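Local atomic coordinates of malonyl CoA reductase (malonate semialdehyde-forming) (Sulfolobus tokodaii, PDB entry 2EP5), a protein that probably catalyses the NADPH-dependent reduction of malonyl-CoA to malonate semialdehyde (3-oxopropanoate), as a member of the aspartate-semialdehyde dehydrogenase family. Residues A[25-30]-A[277-282]; A[114-119]-A[137-142]; A[127-132]-A[144-149]. One frame throughout, in Å; residues are numbered along the deposited sequence.

Contact 1 (A[25-30]-A[277-282]); sequences AKHPYL and LPTAPK
Two irregular loops approach one another here, their backbones closest at Pro28 and Pro278, whose CA atoms are 7.5 Å apart. Residues 25-30 lead from helix 15-24 into strand 30-36, while residues 277-282 carry a type I beta turn from Leu277 to Ala280, closed by the bond from Ala280 N to Leu277 O at 2.9 Å. The turn presents the Pro278 ring at its corner, and this ring is the common partner of three consecutive residues of the other loop. Tyr29 takes the crowded first torsion (chi1 47°), with CG between the backbone N and the carbonyl carbon, and its side chain crosses that of Pro278 at about a right angle. The phenol tip leads: Tyr29 OH lies 3.7 Å from both CG and CD of Pro278, and Tyr29 CE1 is 3.9 Å from Pro278 CG. Pro28 adds a ring-to-ring apolar contact, its CG 4.1 Å from Pro278 CB. The imidazole of His27, with CG anti to the backbone N (chi1 -166°), also leans obliquely on Pro278. That ring is packed within its own loop, Pro28 CD over one face and Leu30 CB over the other, both displaced toward the rim, and its own rim sits above the centre of the Tyr29 ring. Thr279 turns its hydroxyl to a hydrogen bond with Glu342 of helix 334-347, which also touches His27 and Pro278. The arrangement is a surface contact between domains, in which the helix-to-strand connection of the first beta-alpha-beta crossover of the Rossmann-type NAD-binding domain meets a turn of the dimerisation domain.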
loop_
_atom_site.group_PDB
_atom_site.type_symbol
_atom_site.label_atom_id
_atom_site.label_comp_id
_atom_site.label_asym_id
_atom_site.label_seq_id
_atom_site.Cartn_x
_atom_site.Cartn_y
_atom_site.Cartn_z
ATOM N N ALA A 25 1.633 15.841 28.002
ATOM C CA ALA A 25 2.726 16.797 28.028
ATOM C C ALA A 25 2.210 18.232 28.050
ATOM O O ALA A 25 2.900 19.148 28.505
ATOM C CB ALA A 25 3.625 16.583 26.822
ATOM N N LYS A 26 0.985 18.416 27.577
ATOM C CA LYS A 26 0.385 19.740 27.517
ATOM C C LYS A 26 -0.960 19.830 28.251
ATOM O O LYS A 26 -1.785 20.690 27.936
ATOM C CB LYS A 26 0.196 20.133 26.049
ATOM C CG LYS A 26 -0.889 19.321 25.330
ATOM C CD LYS A 26 -0.842 19.498 23.811
ATOM C CE LYS A 26 0.108 18.496 23.146
ATOM N NZ LYS A 26 1.522 18.579 23.622
ATOM N N HIS A 27 -1.182 18.956 29.230
ATOM C CA HIS A 27 -2.442 18.969 29.964
ATOM C C HIS A 27 -2.506 20.060 31.034
ATOM O O HIS A 27 -1.525 20.318 31.726
ATOM C CB HIS A 27 -2.696 17.614 30.624
ATOM C CG HIS A 27 -4.102 17.445 31.110
ATOM N ND1 HIS A 27 -5.051 16.734 30.407
ATOM C CD2 HIS A 27 -4.741 17.956 32.191
ATOM C CE1 HIS A 27 -6.211 16.815 31.032
ATOM N NE2 HIS A 27 -6.052 17.553 32.117
ATOM N N PRO A 28 -3.674 20.712 31.180
ATOM C CA PRO A 28 -3.909 21.782 32.160
ATOM C C PRO A 28 -3.550 21.433 33.612
ATOM O O PRO A 28 -2.765 22.141 34.238
ATOM C CB PRO A 28 -5.401 22.073 31.997
ATOM C CG PRO A 28 -5.625 21.825 30.557
ATOM C CD PRO A 28 -4.845 20.555 30.295
ATOM N N TYR A 29 -4.126 20.356 34.149
ATOM C CA TYR A 29 -3.848 19.964 35.533
ATOM C C TYR A 29 -3.240 18.580 35.767
ATOM O O TYR A 29 -2.745 18.303 36.858
ATOM C CB TYR A 29 -5.107 20.104 36.395
ATOM C CG TYR A 29 -6.359 19.509 35.802
ATOM C CD1 TYR A 29 -7.135 20.234 34.899
ATOM C CD2 TYR A 29 -6.786 18.232 36.161
ATOM C CE1 TYR A 29 -8.306 19.701 34.374
ATOM C CE2 TYR A 29 -7.955 17.691 35.640
ATOM C CZ TYR A 29 -8.709 18.430 34.752
ATOM O OH TYR A 29 -9.881 17.912 34.253
ATOM N N LEU A 30 -3.284 17.708 34.766
ATOM C CA LEU A 30 -2.703 16.375 34.900
ATOM C C LEU A 30 -1.202 16.487 34.627
ATOM O O LEU A 30 -0.795 16.742 33.499
ATOM C CB LEU A 30 -3.356 15.414 33.900
ATOM C CG LEU A 30 -4.429 14.423 34.371
ATOM C CD1 LEU A 30 -5.258 15.000 35.498
ATOM C CD2 LEU A 30 -5.301 14.040 33.186
ATOM N N LEU A 277 -14.737 19.438 29.929
ATOM C CA LEU A 277 -13.494 18.820 30.355
ATOM C C LEU A 277 -12.479 18.948 29.215
ATOM O O LEU A 277 -12.821 18.763 28.043
ATOM C CB LEU A 277 -13.744 17.354 30.728
ATOM C CG LEU A 277 -14.846 17.136 31.780
ATOM C CD1 LEU A 277 -14.955 15.663 32.118
ATOM C CD2 LEU A 277 -14.533 17.933 33.043
ATOM N N PRO A 278 -11.218 19.272 29.550
ATOM C CA PRO A 278 -10.124 19.447 28.587
ATOM C C PRO A 278 -10.002 18.445 27.447
ATOM O O PRO A 278 -9.655 18.826 26.328
ATOM C CB PRO A 278 -8.871 19.478 29.476
ATOM C CG PRO A 278 -9.307 18.835 30.757
ATOM C CD PRO A 278 -10.703 19.344 30.927
ATOM N N THR A 279 -10.289 17.177 27.718
ATOM C CA THR A 279 -10.175 16.153 26.688
ATOM C C THR A 279 -11.508 15.762 26.031
ATOM O O THR A 279 -11.542 14.895 25.153
ATOM C CB THR A 279 -9.487 14.911 27.268
ATOM O OG1 THR A 279 -8.230 15.304 27.830
ATOM C CG2 THR A 279 -9.238 13.854 26.183
ATOM N N ALA A 280 -12.593 16.412 26.442
ATOM C CA ALA A 280 -13.911 16.129 25.877
ATOM C C ALA A 280 -14.169 16.929 24.598
ATOM O O ALA A 280 -14.053 18.152 24.591
ATOM C CB ALA A 280 -14.991 16.445 26.892
ATOM N N PRO A 281 -14.532 16.252 23.500
ATOM C CA PRO A 281 -14.796 16.978 22.250
ATOM C C PRO A 281 -16.124 17.727 22.370
ATOM O O PRO A 281 -16.973 17.337 23.171
ATOM C CB PRO A 281 -14.856 15.860 21.216
ATOM C CG PRO A 281 -15.500 14.752 21.987
ATOM C CD PRO A 281 -14.779 14.807 23.335
ATOM N N LYS A 282 -16.305 18.793 21.592
ATOM C CA LYS A 282 -17.551 19.560 21.639
ATOM C C LYS A 282 -18.747 18.729 21.163
ATOM O O LYS A 282 -19.850 18.854 21.698
ATOM C CB LYS A 282 -17.448 20.822 20.779
ATOM C CG LYS A 282 -17.134 22.107 21.530
ATOM C CD LYS A 282 -15.663 22.220 21.892
ATOM C CE LYS A 282 -15.297 23.659 22.276
ATOM N NZ LYS A 282 -15.530 24.625 21.151
#

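Contact 2 (A[114-119]-A[137-142])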
loop_
_atom_site.group_PDB
_atom_site.type_symbol
_atom_site.label_atom_id
_atom_site.label_comp_id
_atom_site.label_asym_id
_atom_site.label_seq_id
_atom_site.Cartn_x
_atom_site.Cartn_y
_atom_site.Cartn_z
ATOM N N ASP A 114 -15.135 -7.340 35.132
ATOM C CA ASP A 114 -15.316 -7.653 36.545
ATOM C C ASP A 114 -16.501 -6.817 37.007
ATOM O O ASP A 114 -16.502 -5.603 36.844
ATOM C CB ASP A 114 -14.070 -7.283 37.353
ATOM C CG ASP A 114 -14.166 -7.714 38.811
ATOM O OD1 ASP A 114 -15.078 -7.242 39.524
ATOM O OD2 ASP A 114 -13.331 -8.528 39.246
ATOM N N PRO A 115 -17.532 -7.464 37.575
ATOM C CA PRO A 115 -18.768 -6.852 38.082
ATOM C C PRO A 115 -18.575 -5.712 39.078
ATOM O O PRO A 115 -19.472 -4.891 39.259
ATOM C CB PRO A 115 -19.504 -8.028 38.719
ATOM C CG PRO A 115 -19.036 -9.198 37.917
ATOM C CD PRO A 115 -17.564 -8.925 37.765
ATOM N N ASP A 116 -17.415 -5.663 39.731
ATOM C CA ASP A 116 -17.144 -4.604 40.701
ATOM C C ASP A 116 -16.245 -3.517 40.129
ATOM O O ASP A 116 -15.920 -2.541 40.812
ATOM C CB ASP A 116 -16.487 -5.181 41.956
ATOM C CG ASP A 116 -17.314 -6.275 42.592
ATOM O OD1 ASP A 116 -18.543 -6.090 42.726
ATOM O OD2 ASP A 116 -16.729 -7.315 42.959
ATOM N N VAL A 117 -15.842 -3.682 38.874
ATOM C CA VAL A 117 -14.967 -2.714 38.237
ATOM C C VAL A 117 -15.701 -1.973 37.128
ATOM O O VAL A 117 -16.249 -2.585 36.210
ATOM C CB VAL A 117 -13.723 -3.412 37.661
ATOM C CG1 VAL A 117 -12.775 -2.393 37.067
ATOM C CG2 VAL A 117 -13.036 -4.215 38.759
ATOM N N PRO A 118 -15.726 -0.636 37.201
ATOM C CA PRO A 118 -16.412 0.156 36.174
ATOM C C PRO A 118 -15.642 0.119 34.848
ATOM O O PRO A 118 -14.413 0.216 34.842
ATOM C CB PRO A 118 -16.427 1.568 36.765
ATOM C CG PRO A 118 -16.093 1.371 38.243
ATOM C CD PRO A 118 -15.131 0.232 38.228
ATOM N N LEU A 119 -16.365 -0.052 33.742
ATOM C CA LEU A 119 -15.760 -0.055 32.403
ATOM C C LEU A 119 -16.263 1.260 31.828
ATOM O O LEU A 119 -17.427 1.380 31.447
ATOM C CB LEU A 119 -16.260 -1.237 31.572
ATOM C CG LEU A 119 -15.558 -1.476 30.232
ATOM C CD1 LEU A 119 -14.047 -1.612 30.440
ATOM C CD2 LEU A 119 -16.127 -2.728 29.586
ATOM N N GLU A 137 -14.584 -2.605 49.609
ATOM C CA GLU A 137 -15.221 -3.583 50.485
ATOM C C GLU A 137 -15.517 -4.895 49.758
ATOM O O GLU A 137 -15.369 -5.971 50.335
ATOM C CB GLU A 137 -16.517 -3.001 51.047
ATOM C CG GLU A 137 -17.288 -3.928 51.959
ATOM C CD GLU A 137 -18.671 -3.388 52.287
ATOM O OE1 GLU A 137 -18.767 -2.220 52.721
ATOM O OE2 GLU A 137 -19.665 -4.131 52.112
ATOM N N ARG A 138 -15.932 -4.805 48.493
ATOM C CA ARG A 138 -16.248 -5.998 47.712
ATOM C C ARG A 138 -15.040 -6.842 47.323
ATOM O O ARG A 138 -15.091 -8.066 47.419
ATOM C CB ARG A 138 -17.016 -5.622 46.446
ATOM C CG ARG A 138 -18.456 -5.238 46.690
ATOM C CD ARG A 138 -19.082 -4.634 45.450
ATOM N NE ARG A 138 -20.469 -4.255 45.686
ATOM C CZ ARG A 138 -21.267 -3.697 44.780
ATOM N NH1 ARG A 138 -20.821 -3.442 43.550
ATOM N NH2 ARG A 138 -22.512 -3.390 45.107
ATOM N N LYS A 139 -13.959 -6.204 46.879
ATOM C CA LYS A 139 -12.760 -6.942 46.473
ATOM C C LYS A 139 -11.771 -7.057 47.624
ATOM O O LYS A 139 -10.847 -7.869 47.581
ATOM C CB LYS A 139 -12.058 -6.248 45.298
ATOM C CG LYS A 139 -12.941 -5.954 44.100
ATOM C CD LYS A 139 -13.449 -7.220 43.425
ATOM C CE LYS A 139 -12.340 -7.948 42.693
ATOM N NZ LYS A 139 -12.869 -9.098 41.911
ATOM N N GLY A 140 -11.971 -6.240 48.651
ATOM C CA GLY A 140 -11.060 -6.256 49.778
ATOM C C GLY A 140 -9.763 -5.575 49.382
ATOM O O GLY A 140 -8.683 -5.987 49.804
ATOM N N TRP A 141 -9.870 -4.534 48.560
ATOM C CA TRP A 141 -8.701 -3.784 48.103
ATOM C C TRP A 141 -8.563 -2.486 48.874
ATOM O O TRP A 141 -9.557 -1.911 49.312
ATOM C CB TRP A 141 -8.815 -3.385 46.621
ATOM C CG TRP A 141 -8.919 -4.483 45.626
ATOM C CD1 TRP A 141 -8.455 -5.758 45.752
ATOM C CD2 TRP A 141 -9.438 -4.374 44.297
ATOM N NE1 TRP A 141 -8.648 -6.453 44.579
ATOM C CE2 TRP A 141 -9.247 -5.626 43.669
ATOM C CE3 TRP A 141 -10.041 -3.339 43.576
ATOM C CZ2 TRP A 141 -9.637 -5.873 42.348
ATOM C CZ3 TRP A 141 -10.433 -3.585 42.252
ATOM C CH2 TRP A 141 -10.228 -4.843 41.657
ATOM N N LYS A 142 -7.328 -2.014 49.001
ATOM C CA LYS A 142 -7.048 -0.748 49.662
ATOM C C LYS A 142 -7.054 0.307 48.556
ATOM O O LYS A 142 -7.138 1.505 48.822
ATOM C CB LYS A 142 -5.663 -0.776 50.313
ATOM C CG LYS A 142 -5.492 -1.826 51.392
ATOM C CD LYS A 142 -4.043 -1.924 51.871
ATOM C CE LYS A 142 -3.540 -0.618 52.473
ATOM N NZ LYS A 142 -2.163 -0.751 53.049
HETATM O O HOH W 1 -15.845 -9.717 40.965
HETATM O O HOH W 2 -17.904 -2.228 43.270
#
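The indole of Trp141 is roofed on one face by the side chain that starts two residues earlier: Lys139 CB stands 3.2 Å above the ring plane, over its centre. The far corner of the ring, CH2, meets CG2 of Val117 at 4.1 Å, the two side chains crossing at about a right angle. The Asp116 carboxylate and the Arg138 guanidinium have their planes turned 47° from each other, and their salt bridge is long, with Asp116 OD1 3.6 Å from Arg138 NH1; the extended arginine also gives NH2 to the carbonyl of Asn222. Between strand 103-106 and helix 122-125 the chain forms an Asx turn on a type I beta turn (Asp114 to Val117), facing the last part of helix 132-140: Asp114 OD1 accepts the N-H of Asp116 through its anti lone pair, at 2.8 Å and 161°. The second oxygen of this carboxylate, OD2, turns its syn lone pair to Lys139 NZ, 2.8 Å away, in a tip-to-tip salt bridge. The bend at chi2 brings Lys139 CD to 3.3 Å from Asp116 OD2, and that at chi3 turns CE and NZ toward Asp114. Water 1 donates to Asp114 OD1 and Asp116 OD2 while accepting from Lys139 NZ.

Contact 3 (A[127-132]-A[144-149])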
loop_
_atom_site.group_PDB
_atom_site.type_symbol
_atom_site.label_atom_id
_atom_site.label_comp_id
_atom_site.label_asym_id
_atom_site.label_seq_id
_atom_site.Cartn_x
_atom_site.Cartn_y
_atom_site.Cartn_z
ATOM N N GLU A 127 -21.819 7.516 34.929
ATOM C CA GLU A 127 -22.565 7.181 36.138
ATOM C C GLU A 127 -22.115 5.851 36.740
ATOM O O GLU A 127 -22.243 5.629 37.950
ATOM C CB GLU A 127 -24.070 7.107 35.841
ATOM C CG GLU A 127 -24.665 8.380 35.262
ATOM C CD GLU A 127 -25.041 8.239 33.789
ATOM O OE1 GLU A 127 -24.181 7.824 32.974
ATOM O OE2 GLU A 127 -26.205 8.553 33.447
ATOM N N HIS A 128 -21.589 4.964 35.903
ATOM C CA HIS A 128 -21.146 3.671 36.392
ATOM C C HIS A 128 -20.015 3.771 37.406
ATOM O O HIS A 128 -19.739 2.807 38.120
ATOM C CB HIS A 128 -20.741 2.770 35.223
ATOM C CG HIS A 128 -21.897 2.325 34.379
ATOM N ND1 HIS A 128 -21.775 1.373 33.390
ATOM C CD2 HIS A 128 -23.202 2.692 34.389
ATOM C CE1 HIS A 128 -22.955 1.167 32.832
ATOM N NE2 HIS A 128 -23.838 1.954 33.420
ATOM N N LEU A 129 -19.367 4.933 37.478
ATOM C CA LEU A 129 -18.272 5.140 38.431
ATOM C C LEU A 129 -18.730 4.959 39.883
ATOM O O LEU A 129 -17.916 4.781 40.788
ATOM C CB LEU A 129 -17.663 6.537 38.254
ATOM C CG LEU A 129 -16.731 6.702 37.050
ATOM C CD1 LEU A 129 -16.378 8.170 36.843
ATOM C CD2 LEU A 129 -15.477 5.869 37.276
ATOM N N GLU A 130 -20.039 5.007 40.096
ATOM C CA GLU A 130 -20.584 4.835 41.433
ATOM C C GLU A 130 -20.182 3.480 42.002
ATOM O O GLU A 130 -20.222 3.276 43.217
ATOM C CB GLU A 130 -22.108 4.952 41.412
ATOM C CG GLU A 130 -22.617 6.300 40.946
ATOM C CD GLU A 130 -23.876 6.717 41.676
ATOM O OE1 GLU A 130 -23.806 6.872 42.915
ATOM O OE2 GLU A 130 -24.931 6.887 41.023
ATOM N N LEU A 131 -19.802 2.556 41.123
ATOM C CA LEU A 131 -19.385 1.229 41.563
ATOM C C LEU A 131 -18.192 1.356 42.481
ATOM O O LEU A 131 -17.938 0.475 43.298
ATOM C CB LEU A 131 -18.988 0.345 40.379
ATOM C CG LEU A 131 -20.065 -0.398 39.591
ATOM C CD1 LEU A 131 -19.395 -1.241 38.502
ATOM C CD2 LEU A 131 -20.878 -1.292 40.522
ATOM N N LEU A 132 -17.457 2.455 42.343
ATOM C CA LEU A 132 -16.271 2.673 43.156
ATOM C C LEU A 132 -16.579 2.795 44.643
ATOM O O LEU A 132 -15.709 2.565 45.479
ATOM C CB LEU A 132 -15.523 3.921 42.673
ATOM C CG LEU A 132 -14.851 3.797 41.303
ATOM C CD1 LEU A 132 -14.142 5.104 40.939
ATOM C CD2 LEU A 132 -13.869 2.637 41.327
ATOM N N ILE A 144 -8.089 1.474 44.195
ATOM C CA ILE A 144 -9.199 1.682 43.276
ATOM C C ILE A 144 -8.804 1.273 41.855
ATOM O O ILE A 144 -7.713 1.600 41.389
ATOM C CB ILE A 144 -9.614 3.172 43.250
ATOM C CG1 ILE A 144 -10.258 3.566 44.582
ATOM C CG2 ILE A 144 -10.539 3.440 42.074
ATOM C CD1 ILE A 144 -11.499 2.754 44.952
ATOM N N LEU A 145 -9.690 0.558 41.169
ATOM C CA LEU A 145 -9.428 0.135 39.799
ATOM C C LEU A 145 -10.585 0.506 38.879
ATOM O O LEU A 145 -11.754 0.209 39.168
ATOM C CB LEU A 145 -9.185 -1.374 39.724
ATOM C CG LEU A 145 -8.880 -1.888 38.313
ATOM C CD1 LEU A 145 -7.615 -1.236 37.800
ATOM C CD2 LEU A 145 -8.713 -3.392 38.321
ATOM N N VAL A 146 -10.247 1.173 37.777
ATOM C CA VAL A 146 -11.225 1.589 36.774
ATOM C C VAL A 146 -10.711 1.102 35.421
ATOM O O VAL A 146 -9.507 1.105 35.164
ATOM C CB VAL A 146 -11.395 3.133 36.736
ATOM C CG1 VAL A 146 -12.408 3.522 35.660
ATOM C CG2 VAL A 146 -11.859 3.646 38.105
ATOM N N LYS A 147 -11.614 0.672 34.557
ATOM C CA LYS A 147 -11.191 0.178 33.264
ATOM C C LYS A 147 -11.826 0.899 32.094
ATOM O O LYS A 147 -12.874 1.528 32.220
ATOM C CB LYS A 147 -11.476 -1.320 33.173
ATOM C CG LYS A 147 -10.472 -2.185 33.927
ATOM C CD LYS A 147 -9.135 -2.226 33.188
ATOM C CE LYS A 147 -8.066 -2.935 33.995
ATOM N NZ LYS A 147 -6.898 -3.310 33.156
ATOM N N ASN A 148 -11.155 0.822 30.953
ATOM C CA ASN A 148 -11.636 1.419 29.718
ATOM C C ASN A 148 -11.796 0.245 28.763
ATOM O O ASN A 148 -11.031 -0.719 28.817
ATOM C CB ASN A 148 -10.625 2.432 29.182
ATOM C CG ASN A 148 -10.553 3.675 30.037
ATOM O OD1 ASN A 148 -9.505 4.014 30.587
ATOM N ND2 ASN A 148 -11.679 4.363 30.163
ATOM N N PRO A 149 -12.789 0.308 27.875
ATOM C CA PRO A 149 -13.013 -0.791 26.935
ATOM C C PRO A 149 -12.099 -0.912 25.725
ATOM O O PRO A 149 -11.282 -0.038 25.431
ATOM C CB PRO A 149 -14.467 -0.578 26.519
ATOM C CG PRO A 149 -14.560 0.921 26.472
ATOM C CD PRO A 149 -13.837 1.337 27.747
#
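Leu132 is the hub of the first shell, both of its methyls reaching Ile144 and Val146. CD2 presses closest on the isoleucine, 3.5 Å from Ile144 CG2, and also comes within 3.9 Å of Leu145 O. CD1 meets the CG2 methyl of Val146 at 3.9 Å, the two side chains crossing at about a right angle. One turn earlier, Leu129 CD2 touches the other branch of the same valine, CG1, at 4.2 Å, so the two gamma methyls of Val146 are shared between two leucines. Both leucines hold CG anti to the carbonyl carbon and CD1 anti to CA (chi2 -180° in Leu132, 170° in Leu129), which leaves CD2 as the branch turned to the side. An alanine in place of Leu132 would remove both methyls and would probably leave Ile144 and Val146 with much poorer apolar packing on this side of the strand.

What positions these groups lies one layer out. The 3-10 segment 127-131 brings the leucines, three residues apart, to the same side, and the bond from Leu132 N to Leu129 O, 2.8 Å long, ties the pair together. Helix 334-347 packs on both partners, with Met344 touching Leu129 and Val146, while Tyr349 lies against Leu132. The strand is fixed by backbone bonds of Ile144 and Val146 to strand 103-106. Leu145, whose side chain starts away from the leucines, packs on Phe111 and Val104. Strand 144-147 ends the parallel sheet within this chain, and the chain then runs on toward Cys151, the predicted acyl-thioester residue. The whole is a buried apolar layer within a beta-alpha-beta crossover, where the segment leading into helix 132-140 packs on the last strand of a Rossmann-type sheet.

The three contacts show how chemistry follows place in a fold. Contact 3 is buried and wholly apolar, contact 2 is partly buried and largely ionic and water-mediated, and contact 1 is a surface meeting of rings. Contacts 2 and 3 share helix 132-140: contact 3 packs the segment entering it, contact 2 holds its far end. They touch directly, their centres 9 Å apart, through side-chain packing and the probable hydrogen bond from Lys147 N to Pro118 O at 2.9 Å. Contact 1 stands apart, its centre about 20 Å from that of contact 3, and joins two domains. Helix 334-347 nevertheless borders both contact 1 and contact 3.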